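Nicastrin (Dictyostelium purpureum, PDB 4R12) probably serves as an essential, putatively substrate-recruiting subunit of the gamma-secretase complex, which cleaves membrane proteins such as Notch receptors within the membrane. Local coordinates at residues N283-F288 with T312-T317; L216-F221 with M386-K391; W268-E271 with Y275-S278. All coordinates share one frame; numbering follows the deposited sequence.

Contact 1: N283-F288 with T312-T317; sequences NDLLNF and TQINFT. With NAG (2-acetamido-2-deoxy-beta-D-glucopyranose), chain B.
L285 and L286, near the end of a helix, pack on I314 and F316 of the segment that carries the glycosylated N315. No hydrogen bond joins the two segments, so apolar contacts alone link them. The two leucines work on different parts of the F316 ring. L286 lies over one face, with CD2 3.7 Å from F316 CG. L285 comes at the edge, in the ring plane, with CD1 4.0 Å from F316 CD1. The ring reaches them because F316 CG stands anti to the backbone N (chi1 -179°). L285 CD2 comes closest to the isoleucine, 3.7 Å from I314 CG2.

The polar interactions stay within each segment. N287 ND2 donates to N283 OD1 at 2.8 Å, one turn back along the helix. T317 N donates to N315 OD1 at 3.0 Å, which makes an Asx turn. The N315 side chain leaves the backbone away from the helix segment.

The covalent link is the N-glycosidic bond of the sugar, N315 ND2 to NAG C1. N315, F316 and T317 form the Asn-X-Thr sequon.

The contact joins the end of helix 276-287 to the turn between helix 309-313 and strand 319-325. F288 packs edge-to-face on F310 of helix 309-313. D284 forms a salt bridge with R305 in the loop before that helix.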
ATOM      1  N   ASN A 283     -16.879  -2.068 -11.006  1.00 31.35           N
ATOM      2  CA  ASN A 283     -17.678  -3.186 -11.493  1.00 33.00           C
ATOM      3  C   ASN A 283     -19.002  -3.297 -10.741  1.00 36.35           C
ATOM      4  O   ASN A 283     -20.052  -3.515 -11.350  1.00 36.03           O
ATOM      5  CB  ASN A 283     -16.902  -4.498 -11.385  1.00 33.84           C
ATOM      6  CG  ASN A 283     -17.602  -5.638 -12.097  1.00 36.31           C
ATOM      7  OD1 ASN A 283     -17.847  -5.562 -13.295  1.00 36.62           O
ATOM      8  ND2 ASN A 283     -17.924  -6.701 -11.364  1.00 34.22           N
ATOM      9  N   ASP A 284     -18.958  -3.120  -9.426  1.00 33.29           N
ATOM     10  CA  ASP A 284     -20.175  -3.200  -8.627  1.00 34.24           C
ATOM     11  C   ASP A 284     -21.112  -2.022  -8.896  1.00 35.97           C
ATOM     12  O   ASP A 284     -22.331  -2.193  -8.972  1.00 36.49           O
ATOM     13  CB  ASP A 284     -19.837  -3.287  -7.133  1.00 33.18           C
ATOM     14  CG  ASP A 284     -19.540  -4.719  -6.688  1.00 35.39           C
ATOM     15  OD1 ASP A 284     -19.624  -5.632  -7.539  1.00 33.31           O
ATOM     16  OD2 ASP A 284     -19.245  -4.935  -5.494  1.00 31.56           O
ATOM     17  N   LEU A 285     -20.548  -0.832  -9.053  1.00 33.78           N
ATOM     18  CA  LEU A 285     -21.360   0.333  -9.388  1.00 35.60           C
ATOM     19  C   LEU A 285     -22.165   0.135 -10.677  1.00 37.63           C
ATOM     20  O   LEU A 285     -23.302   0.579 -10.779  1.00 37.17           O
ATOM     21  CB  LEU A 285     -20.484   1.578  -9.536  1.00 34.33           C
ATOM     22  CG  LEU A 285     -19.822   2.095  -8.267  1.00 32.78           C
ATOM     23  CD1 LEU A 285     -19.117   3.405  -8.566  1.00 30.87           C
ATOM     24  CD2 LEU A 285     -20.868   2.263  -7.163  1.00 32.56           C
ATOM     25  N   LEU A 286     -21.557  -0.521 -11.657  1.00 36.12           N
ATOM     26  CA  LEU A 286     -22.157  -0.631 -12.980  1.00 37.93           C
ATOM     27  C   LEU A 286     -22.972  -1.904 -13.157  1.00 40.13           C
ATOM     28  O   LEU A 286     -23.905  -1.932 -13.950  1.00 42.63           O
ATOM     29  CB  LEU A 286     -21.077  -0.568 -14.054  1.00 38.31           C
ATOM     30  CG  LEU A 286     -20.270   0.730 -14.169  1.00 37.63           C
ATOM     31  CD1 LEU A 286     -19.090   0.522 -15.109  1.00 36.25           C
ATOM     32  CD2 LEU A 286     -21.145   1.882 -14.641  1.00 38.88           C
ATOM     33  N   ASN A 287     -22.631  -2.953 -12.415  1.00 40.07           N
ATOM     34  CA  ASN A 287     -23.157  -4.282 -12.714  1.00 40.00           C
ATOM     35  C   ASN A 287     -23.814  -5.049 -11.573  1.00 41.85           C
ATOM     36  O   ASN A 287     -24.462  -6.061 -11.816  1.00 42.51           O
ATOM     37  CB  ASN A 287     -22.032  -5.150 -13.279  1.00 39.90           C
ATOM     38  CG  ASN A 287     -21.454  -4.577 -14.544  1.00 42.59           C
ATOM     39  OD1 ASN A 287     -22.186  -4.073 -15.397  1.00 46.50           O
ATOM     40  ND2 ASN A 287     -20.132  -4.626 -14.670  1.00 41.54           N
ATOM     41  N   PHE A 288     -23.653  -4.598 -10.335  1.00 39.89           N
ATOM     42  CA  PHE A 288     -24.099  -5.431  -9.225  1.00 41.65           C
ATOM     43  C   PHE A 288     -25.612  -5.596  -9.186  1.00 42.94           C
ATOM     44  O   PHE A 288     -26.366  -4.630  -9.297  1.00 43.28           O
ATOM     45  CB  PHE A 288     -23.615  -4.880  -7.883  1.00 38.16           C
ATOM     46  CG  PHE A 288     -24.008  -5.735  -6.713  1.00 40.06           C
ATOM     47  CD1 PHE A 288     -23.358  -6.929  -6.467  1.00 38.65           C
ATOM     48  CD2 PHE A 288     -25.035  -5.349  -5.866  1.00 41.34           C
ATOM     49  CE1 PHE A 288     -23.719  -7.723  -5.394  1.00 41.25           C
ATOM     50  CE2 PHE A 288     -25.400  -6.136  -4.787  1.00 41.40           C
ATOM     51  CZ  PHE A 288     -24.743  -7.325  -4.551  1.00 41.67           C
ATOM     52  N   THR A 312     -27.081   1.671  -2.885  1.00 36.59           N
ATOM     53  CA  THR A 312     -28.121   2.587  -2.453  1.00 38.02           C
ATOM     54  C   THR A 312     -27.840   4.043  -2.833  1.00 40.79           C
ATOM     55  O   THR A 312     -28.748   4.777  -3.220  1.00 40.81           O
ATOM     56  CB  THR A 312     -28.308   2.495  -0.919  1.00 39.28           C
ATOM     57  OG1 THR A 312     -28.581   1.137  -0.547  1.00 40.14           O
ATOM     58  CG2 THR A 312     -29.445   3.387  -0.451  1.00 42.77           C
ATOM     59  N   GLN A 313     -26.579   4.456  -2.745  1.00 37.03           N
ATOM     60  CA  GLN A 313     -26.256   5.879  -2.785  1.00 36.05           C
ATOM     61  C   GLN A 313     -25.413   6.364  -3.957  1.00 35.46           C
ATOM     62  O   GLN A 313     -25.440   7.560  -4.290  1.00 35.03           O
ATOM     63  CB  GLN A 313     -25.519   6.273  -1.503  1.00 34.85           C
ATOM     64  CG  GLN A 313     -26.270   5.992  -0.223  1.00 38.84           C
ATOM     65  CD  GLN A 313     -25.527   6.522   0.982  1.00 37.01           C
ATOM     66  OE1 GLN A 313     -25.105   7.678   0.998  1.00 35.30           O
ATOM     67  NE2 GLN A 313     -25.351   5.677   1.994  1.00 37.10           N
ATOM     68  N   ILE A 314     -24.627   5.483  -4.552  1.00 35.70           N
ATOM     69  CA  ILE A 314     -23.663   5.950  -5.534  1.00 35.45           C
ATOM     70  C   ILE A 314     -24.078   5.571  -6.942  1.00 36.79           C
ATOM     71  O   ILE A 314     -24.228   4.399  -7.293  1.00 37.15           O
ATOM     72  CB  ILE A 314     -22.233   5.424  -5.245  1.00 33.43           C
ATOM     73  CG1 ILE A 314     -21.743   5.964  -3.895  1.00 33.89           C
ATOM     74  CG2 ILE A 314     -21.259   5.874  -6.343  1.00 30.81           C
ATOM     75  CD1 ILE A 314     -20.369   5.466  -3.503  1.00 32.46           C
ATOM     76  N   ASN A 315     -24.328   6.575  -7.763  1.00 40.27           N
ATOM     77  CA  ASN A 315     -24.598   6.416  -9.184  1.00 38.68           C
ATOM     78  C   ASN A 315     -23.349   6.745  -9.963  1.00 36.43           C
ATOM     79  O   ASN A 315     -22.904   7.835  -9.922  1.00 37.90           O
ATOM     80  CB  ASN A 315     -25.738   7.339  -9.585  1.00 43.51           C
ATOM     81  CG  ASN A 315     -26.115   7.229 -11.044  1.00 44.48           C
ATOM     82  OD1 ASN A 315     -25.362   6.767 -11.852  1.00 42.29           O
ATOM     83  ND2 ASN A 315     -27.295   7.684 -11.366  1.00 48.16           N
ATOM     84  N   PHE A 316     -22.782   5.774 -10.647  1.00 34.20           N
ATOM     85  CA  PHE A 316     -21.548   5.967 -11.361  1.00 36.74           C
ATOM     86  C   PHE A 316     -21.579   7.191 -12.234  1.00 37.85           C
ATOM     87  O   PHE A 316     -20.665   7.944 -12.258  1.00 35.64           O
ATOM     88  CB  PHE A 316     -21.190   4.754 -12.204  1.00 36.55           C
ATOM     89  CG  PHE A 316     -19.896   4.886 -12.944  1.00 37.61           C
ATOM     90  CD1 PHE A 316     -18.726   4.546 -12.358  1.00 36.20           C
ATOM     91  CD2 PHE A 316     -19.863   5.329 -14.230  1.00 37.67           C
ATOM     92  CE1 PHE A 316     -17.540   4.658 -13.022  1.00 35.64           C
ATOM     93  CE2 PHE A 316     -18.696   5.430 -14.913  1.00 37.14           C
ATOM     94  CZ  PHE A 316     -17.522   5.097 -14.308  1.00 39.00           C
ATOM     95  N   THR A 317     -22.675   7.379 -12.931  1.00 37.33           N
ATOM     96  CA  THR A 317     -22.771   8.458 -13.877  1.00 39.32           C
ATOM     97  C   THR A 317     -22.848   9.828 -13.239  1.00 39.57           C
ATOM     98  O   THR A 317     -22.593  10.786 -13.893  1.00 39.54           O
ATOM     99  CB  THR A 317     -23.900   8.240 -14.892  1.00 41.48           C
ATOM    100  OG1 THR A 317     -25.141   8.331 -14.234  1.00 46.67           O
ATOM    101  CG2 THR A 317     -23.791   6.905 -15.495  1.00 38.89           C
TER
HETATM  102  C1  NAG B   1     -27.669   8.067 -12.703  1.00 59.23           C
HETATM  103  C2  NAG B   1     -29.147   7.819 -12.841  1.00 60.53           C
HETATM  104  C3  NAG B   1     -29.716   8.317 -14.149  1.00 61.73           C
HETATM  105  C4  NAG B   1     -29.043   9.528 -14.739  1.00 61.58           C
HETATM  106  C5  NAG B   1     -27.582   9.657 -14.358  1.00 60.22           C
HETATM  107  C6  NAG B   1     -27.003  11.004 -14.678  1.00 60.07           C
HETATM  108  C7  NAG B   1     -30.348   5.940 -12.034  1.00 60.84           C
HETATM  109  C8  NAG B   1     -30.263   4.481 -11.758  1.00 60.64           C
HETATM  110  N2  NAG B   1     -29.406   6.416 -12.803  1.00 60.64           N
HETATM  111  O3  NAG B   1     -31.094   8.610 -13.978  1.00 62.90           O
HETATM  112  O4  NAG B   1     -29.075   9.169 -16.095  1.00 62.64           O
HETATM  113  O5  NAG B   1     -27.452   9.423 -12.981  1.00 59.27           O
HETATM  114  O6  NAG B   1     -27.713  12.002 -13.983  1.00 60.55           O
HETATM  115  O7  NAG B   1     -31.217   6.621 -11.587  1.00 61.37           O

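Contact 2: L216-F221 with M386-K391; sequences LVMLPF and MSFLKK
F388 reaches from its helix to L216 and M218, two residues on one face of a strand. The tight part is at the far end of the ring. L216 CD2 lies 3.5 Å from F388 CZ, and the two side chains cross at about a right angle. M218 meets the neighbouring ring corner in a Met-aromatic contact. Its SD stands 4.7 Å from the centroid of the F388 ring, in an oblique position 47° off the ring normal. M218 CE is 3.8 Å from F388 CE1, so sulfur and methyl both touch. The M218 chain is extended beyond CG, which carries them out to the ring.

The two backbones stay well apart: the closest CA atoms, of L216 and F388, are 10.9 Å from each other. Past F388 the segment turns to solvent. K390 and K391 are exposed and do not touch the strand. K390 has a salt bridge with E279 instead.

Strand 214-220 is paired in parallel with strands 262-268 and 319-325 on its two sides. F388 also packs on I322 of strand 319-325. V217 and L219 point to the other face, where helix 234-252 covers them.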
ATOM      1  N   LEU A 216     -15.184  12.906  -6.735  1.00 27.62           N
ATOM      2  CA  LEU A 216     -14.477  11.768  -6.177  1.00 27.70           C
ATOM      3  C   LEU A 216     -13.015  12.138  -5.930  1.00 26.14           C
ATOM      4  O   LEU A 216     -12.284  12.483  -6.864  1.00 25.16           O
ATOM      5  CB  LEU A 216     -14.564  10.568  -7.114  1.00 27.36           C
ATOM      6  CG  LEU A 216     -13.828   9.318  -6.639  1.00 28.13           C
ATOM      7  CD1 LEU A 216     -14.392   8.845  -5.293  1.00 25.32           C
ATOM      8  CD2 LEU A 216     -13.919   8.222  -7.698  1.00 29.21           C
ATOM      9  N   VAL A 217     -12.601  12.072  -4.676  1.00 24.35           N
ATOM     10  CA  VAL A 217     -11.216  12.352  -4.312  1.00 23.66           C
ATOM     11  C   VAL A 217     -10.620  11.059  -3.759  1.00 23.03           C
ATOM     12  O   VAL A 217     -11.112  10.526  -2.784  1.00 24.04           O
ATOM     13  CB  VAL A 217     -11.124  13.475  -3.269  1.00 24.31           C
ATOM     14  CG1 VAL A 217      -9.673  13.742  -2.896  1.00 22.80           C
ATOM     15  CG2 VAL A 217     -11.810  14.744  -3.786  1.00 26.99           C
ATOM     16  N   MET A 218      -9.565  10.556  -4.382  1.00 22.31           N
ATOM     17  CA  MET A 218      -9.148   9.186  -4.112  1.00 21.68           C
ATOM     18  C   MET A 218      -7.651   9.002  -4.172  1.00 23.55           C
ATOM     19  O   MET A 218      -6.924   9.876  -4.671  1.00 21.12           O
ATOM     20  CB  MET A 218      -9.793   8.242  -5.116  1.00 22.19           C
ATOM     21  CG  MET A 218      -9.209   8.387  -6.514  1.00 24.69           C
ATOM     22  SD  MET A 218     -10.314   7.625  -7.721  1.00 30.62           S
ATOM     23  CE  MET A 218      -9.197   7.440  -9.114  1.00 25.09           C
ATOM     24  N   LEU A 219      -7.202   7.850  -3.679  1.00 23.02           N
ATOM     25  CA  LEU A 219      -5.798   7.479  -3.722  1.00 20.56           C
ATOM     26  C   LEU A 219      -5.672   5.981  -3.493  1.00 22.72           C
ATOM     27  O   LEU A 219      -6.579   5.348  -2.930  1.00 22.73           O
ATOM     28  CB  LEU A 219      -4.979   8.248  -2.675  1.00 20.89           C
ATOM     29  CG  LEU A 219      -5.367   8.202  -1.191  1.00 22.92           C
ATOM     30  CD1 LEU A 219      -4.936   6.895  -0.502  1.00 21.72           C
ATOM     31  CD2 LEU A 219      -4.763   9.417  -0.463  1.00 21.15           C
ATOM     32  N   PRO A 220      -4.548   5.406  -3.935  1.00 23.49           N
ATOM     33  CA  PRO A 220      -4.217   4.022  -3.596  1.00 23.58           C
ATOM     34  C   PRO A 220      -3.454   3.993  -2.274  1.00 21.82           C
ATOM     35  O   PRO A 220      -2.400   4.615  -2.196  1.00 22.79           O
ATOM     36  CB  PRO A 220      -3.333   3.584  -4.771  1.00 23.97           C
ATOM     37  CG  PRO A 220      -2.625   4.855  -5.181  1.00 22.39           C
ATOM     38  CD  PRO A 220      -3.597   5.990  -4.903  1.00 22.11           C
ATOM     39  N   PHE A 221      -3.964   3.333  -1.239  1.00 19.54           N
ATOM     40  CA  PHE A 221      -3.222   3.380   0.028  1.00 20.05           C
ATOM     41  C   PHE A 221      -2.313   2.168   0.260  1.00 19.78           C
ATOM     42  O   PHE A 221      -1.450   2.208   1.151  1.00 19.00           O
ATOM     43  CB  PHE A 221      -4.166   3.577   1.233  1.00 19.55           C
ATOM     44  CG  PHE A 221      -4.975   2.359   1.632  1.00 22.90           C
ATOM     45  CD1 PHE A 221      -4.499   1.466   2.603  1.00 23.17           C
ATOM     46  CD2 PHE A 221      -6.248   2.154   1.113  1.00 33.03           C
ATOM     47  CE1 PHE A 221      -5.259   0.377   3.003  1.00 32.57           C
ATOM     48  CE2 PHE A 221      -7.012   1.070   1.507  1.00 36.06           C
ATOM     49  CZ  PHE A 221      -6.519   0.179   2.458  1.00 29.66           C
ATOM     50  N   MET A 386      -7.007   5.294 -13.982  1.00 27.33           N
ATOM     51  CA  MET A 386      -7.066   4.435 -15.155  1.00 28.63           C
ATOM     52  C   MET A 386      -8.275   3.495 -15.147  1.00 31.14           C
ATOM     53  O   MET A 386      -8.822   3.170 -16.211  1.00 30.60           O
ATOM     54  CB  MET A 386      -5.782   3.619 -15.276  1.00 29.08           C
ATOM     55  CG  MET A 386      -4.575   4.443 -15.681  1.00 28.82           C
ATOM     56  SD  MET A 386      -3.077   3.440 -15.791  1.00 31.38           S
ATOM     57  CE  MET A 386      -2.027   4.523 -16.751  1.00 31.93           C
ATOM     58  N   SER A 387      -8.697   3.057 -13.966  1.00 29.04           N
ATOM     59  CA  SER A 387      -9.839   2.155 -13.887  1.00 29.31           C
ATOM     60  C   SER A 387     -11.111   2.873 -14.315  1.00 31.22           C
ATOM     61  O   SER A 387     -11.967   2.287 -14.978  1.00 31.50           O
ATOM     62  CB  SER A 387      -9.994   1.592 -12.473  1.00 29.60           C
ATOM     63  OG  SER A 387      -8.838   0.867 -12.104  1.00 27.66           O
ATOM     64  N   PHE A 388     -11.239   4.143 -13.942  1.00 30.19           N
ATOM     65  CA  PHE A 388     -12.420   4.914 -14.333  1.00 30.93           C
ATOM     66  C   PHE A 388     -12.380   5.306 -15.810  1.00 30.43           C
ATOM     67  O   PHE A 388     -13.410   5.304 -16.486  1.00 33.59           O
ATOM     68  CB  PHE A 388     -12.564   6.163 -13.446  1.00 29.46           C
ATOM     69  CG  PHE A 388     -12.887   5.838 -12.016  1.00 28.00           C
ATOM     70  CD1 PHE A 388     -11.890   5.464 -11.138  1.00 28.39           C
ATOM     71  CD2 PHE A 388     -14.198   5.874 -11.561  1.00 29.76           C
ATOM     72  CE1 PHE A 388     -12.187   5.144  -9.824  1.00 28.63           C
ATOM     73  CE2 PHE A 388     -14.499   5.556 -10.247  1.00 31.25           C
ATOM     74  CZ  PHE A 388     -13.490   5.181  -9.382  1.00 29.36           C
ATOM     75  N   LEU A 389     -11.195   5.625 -16.316  1.00 28.50           N
ATOM     76  CA  LEU A 389     -11.067   6.058 -17.716  1.00 31.37           C
ATOM     77  C   LEU A 389     -11.332   4.939 -18.723  1.00 35.52           C
ATOM     78  O   LEU A 389     -11.585   5.198 -19.909  1.00 33.83           O
ATOM     79  CB  LEU A 389      -9.679   6.649 -17.945  1.00 31.48           C
ATOM     80  CG  LEU A 389      -9.504   7.998 -17.249  1.00 30.24           C
ATOM     81  CD1 LEU A 389      -8.032   8.301 -17.019  1.00 28.13           C
ATOM     82  CD2 LEU A 389     -10.181   9.094 -18.069  1.00 33.09           C
ATOM     83  N   LYS A 390     -11.268   3.696 -18.257  1.00 36.07           N
ATOM     84  CA  LYS A 390     -11.682   2.561 -19.078  1.00 37.14           C
ATOM     85  C   LYS A 390     -13.183   2.583 -19.314  1.00 38.99           C
ATOM     86  O   LYS A 390     -13.676   1.990 -20.265  1.00 40.83           O
ATOM     87  CB  LYS A 390     -11.293   1.241 -18.421  1.00 35.81           C
ATOM     88  CG  LYS A 390      -9.804   0.983 -18.333  1.00 34.92           C
ATOM     89  CD  LYS A 390      -9.526  -0.277 -17.512  1.00 35.47           C
ATOM     90  CE  LYS A 390      -8.030  -0.450 -17.265  1.00 35.89           C
ATOM     91  NZ  LYS A 390      -7.699  -1.694 -16.500  1.00 35.19           N
ATOM     92  N   LYS A 391     -13.909   3.260 -18.434  1.00 36.59           N
ATOM     93  CA  LYS A 391     -15.365   3.279 -18.506  1.00 36.41           C
ATOM     94  C   LYS A 391     -15.906   4.585 -19.063  1.00 39.04           C
ATOM     95  O   LYS A 391     -16.891   4.589 -19.801  1.00 40.29           O
ATOM     96  CB  LYS A 391     -15.973   3.029 -17.126  1.00 35.49           C
ATOM     97  CG  LYS A 391     -15.575   1.704 -16.524  1.00 36.36           C
ATOM     98  CD  LYS A 391     -16.002   0.522 -17.391  1.00 39.55           C
ATOM     99  CE  LYS A 391     -15.759  -0.779 -16.627  1.00 39.43           C
ATOM    100  NZ  LYS A 391     -16.169  -1.995 -17.369  1.00 44.66           N
TER

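Contact 3: W268-E271 with Y275-S278; sequences WNAE and YVGS
The turn from strand 262-268 into helix 276-287 belongs to the M28 peptidase-like fold of the large lobe; here W268 and E271 fold back on the first helical turn at S278. In related M28 aminopeptidases the corresponding loop holds a glutamate pair, the general base and a zinc ligand; no metal is bound here. The E271 carboxylate grips S278 twice. S278 OG donates to E271 OE1 at 2.6 Å, on the syn lone pair. S278 N donates to E271 OE2 at 2.7 Å from above the carboxylate plane, with an N-H...O angle of 164°. The E271 chain bends at chi2 (-68°), which brings both oxygens back to the helix start. With an alanine here, S278 N and OG would probably lose these acceptors, and the helix start would likely be held less firmly.

The backbone closes the turn: Y275, at the N-cap position, donates its N to E271 O at 3.0 Å. S278 CB sits over the five-membered ring of W268 in a CH-pi contact, 4.0 Å from its centroid. G277 CA comes 3.3 Å from N269 O, and a side chain on G277 would clash there. A270 CB and V276 CG2 are tightly packed at 3.5 Å.

Helix 385-389 lies beside the turn. S387 of that helix hydrogen-bonds S278, and S384 just before it hydrogen-bonds E271. On the strand side, N269 ND2 donates to Q198 O of strand 192-203.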
ATOM      1  N   TRP A 268      -8.361   3.276  -1.944  1.00 23.01           N
ATOM      2  CA  TRP A 268      -8.414   1.991  -2.660  1.00 23.05           C
ATOM      3  C   TRP A 268      -7.337   1.053  -2.145  1.00 23.12           C
ATOM      4  O   TRP A 268      -6.182   1.457  -1.994  1.00 21.17           O
ATOM      5  CB  TRP A 268      -8.233   2.160  -4.183  1.00 22.83           C
ATOM      6  CG  TRP A 268      -9.200   3.069  -4.856  1.00 25.29           C
ATOM      7  CD1 TRP A 268      -8.894   4.159  -5.628  1.00 25.24           C
ATOM      8  CD2 TRP A 268     -10.633   2.979  -4.836  1.00 25.44           C
ATOM      9  NE1 TRP A 268     -10.048   4.751  -6.084  1.00 25.74           N
ATOM     10  CE2 TRP A 268     -11.129   4.050  -5.608  1.00 27.70           C
ATOM     11  CE3 TRP A 268     -11.545   2.098  -4.239  1.00 25.18           C
ATOM     12  CZ2 TRP A 268     -12.494   4.260  -5.802  1.00 33.78           C
ATOM     13  CZ3 TRP A 268     -12.899   2.316  -4.435  1.00 41.69           C
ATOM     14  CH2 TRP A 268     -13.357   3.387  -5.205  1.00 37.09           C
ATOM     15  N   ASN A 269      -7.707  -0.202  -1.892  1.00 24.34           N
ATOM     16  CA  ASN A 269      -6.743  -1.194  -1.432  1.00 25.29           C
ATOM     17  C   ASN A 269      -6.347  -2.128  -2.578  1.00 24.76           C
ATOM     18  O   ASN A 269      -7.084  -2.263  -3.549  1.00 24.63           O
ATOM     19  CB  ASN A 269      -7.322  -1.994  -0.267  1.00 24.25           C
ATOM     20  CG  ASN A 269      -6.248  -2.591   0.629  1.00 24.48           C
ATOM     21  OD1 ASN A 269      -5.071  -2.649   0.257  1.00 25.61           O
ATOM     22  ND2 ASN A 269      -6.656  -3.062   1.816  1.00 25.09           N
ATOM     23  N   ALA A 270      -5.179  -2.746  -2.447  1.00 22.30           N
ATOM     24  CA  ALA A 270      -4.642  -3.726  -3.397  1.00 24.14           C
ATOM     25  C   ALA A 270      -4.496  -3.183  -4.831  1.00 26.19           C
ATOM     26  O   ALA A 270      -4.468  -3.945  -5.806  1.00 26.61           O
ATOM     27  CB  ALA A 270      -5.508  -5.000  -3.373  1.00 23.76           C
ATOM     28  N   GLU A 271      -4.360  -1.864  -4.954  1.00 24.72           N
ATOM     29  CA  GLU A 271      -4.142  -1.247  -6.254  1.00 25.19           C
ATOM     30  C   GLU A 271      -2.793  -1.612  -6.852  1.00 27.07           C
ATOM     31  O   GLU A 271      -2.649  -1.644  -8.073  1.00 27.29           O
ATOM     32  CB  GLU A 271      -4.245   0.282  -6.150  1.00 22.78           C
ATOM     33  CG  GLU A 271      -5.620   0.741  -5.784  1.00 23.29           C
ATOM     34  CD  GLU A 271      -6.637   0.471  -6.891  1.00 25.19           C
ATOM     35  OE1 GLU A 271      -6.715   1.264  -7.844  1.00 26.98           O
ATOM     36  OE2 GLU A 271      -7.349  -0.539  -6.805  1.00 24.42           O
ATOM     37  N   TYR A 275      -4.716  -2.891  -9.793  1.00 27.58           N
ATOM     38  CA  TYR A 275      -5.852  -1.995  -9.565  1.00 25.09           C
ATOM     39  C   TYR A 275      -7.135  -2.704  -9.142  1.00 27.21           C
ATOM     40  O   TYR A 275      -8.211  -2.284  -9.542  1.00 26.78           O
ATOM     41  CB  TYR A 275      -6.153  -1.181 -10.839  1.00 28.79           C
ATOM     42  CG  TYR A 275      -4.959  -0.473 -11.421  1.00 28.39           C
ATOM     43  CD1 TYR A 275      -4.387   0.605 -10.760  1.00 28.94           C
ATOM     44  CD2 TYR A 275      -4.398  -0.874 -12.633  1.00 30.73           C
ATOM     45  CE1 TYR A 275      -3.293   1.260 -11.271  1.00 28.00           C
ATOM     46  CE2 TYR A 275      -3.295  -0.212 -13.163  1.00 30.72           C
ATOM     47  CZ  TYR A 275      -2.754   0.860 -12.468  1.00 29.75           C
ATOM     48  OH  TYR A 275      -1.663   1.538 -12.954  1.00 29.14           O
ATOM     49  N   VAL A 276      -7.053  -3.764  -8.343  1.00 26.68           N
ATOM     50  CA  VAL A 276      -8.259  -4.559  -8.146  1.00 26.53           C
ATOM     51  C   VAL A 276      -9.285  -3.882  -7.246  1.00 26.44           C
ATOM     52  O   VAL A 276     -10.479  -4.172  -7.353  1.00 27.14           O
ATOM     53  CB  VAL A 276      -7.942  -5.958  -7.599  1.00 28.90           C
ATOM     54  CG1 VAL A 276      -7.053  -6.709  -8.593  1.00 29.29           C
ATOM     55  CG2 VAL A 276      -7.292  -5.882  -6.244  1.00 27.58           C
ATOM     56  N   GLY A 277      -8.832  -2.980  -6.374  1.00 26.45           N
ATOM     57  CA  GLY A 277      -9.742  -2.216  -5.534  1.00 24.71           C
ATOM     58  C   GLY A 277     -10.633  -1.262  -6.313  1.00 27.69           C
ATOM     59  O   GLY A 277     -11.862  -1.321  -6.204  1.00 27.94           O
ATOM     60  N   SER A 278     -10.032  -0.380  -7.103  1.00 24.86           N
ATOM     61  CA  SER A 278     -10.835   0.504  -7.947  1.00 26.75           C
ATOM     62  C   SER A 278     -11.677  -0.290  -8.953  1.00 27.79           C
ATOM     63  O   SER A 278     -12.853   0.012  -9.159  1.00 27.50           O
ATOM     64  CB  SER A 278      -9.957   1.529  -8.679  1.00 25.72           C
ATOM     65  OG  SER A 278      -8.859   0.938  -9.347  1.00 26.81           O
TER

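How the contacts relate
All three contacts lie within the large lobe. Contact 2 spans the longest stretch of chain, and contacts 3 and 1 follow in that order inside its loop. Contact 3 is at the start of helix 276-287 and contact 1 at its end, with centres about 16 Å apart. Contact 2 is about 9 Å from contact 3 and about 14 Å from contact 1, centre to centre, and touches both. F316 CE1 packs 3.8 Å from F388 CD2. L219 O lies 2.9 Å from W268 N, a probable hydrogen bond between neighbouring strands. Segment 386-391 meets the start of helix 276-287 through S387 and its end through K391, while its F388 packs on strand 214-220. Contact 3 is buried; contact 1 is partly exposed beside glycosylated N315.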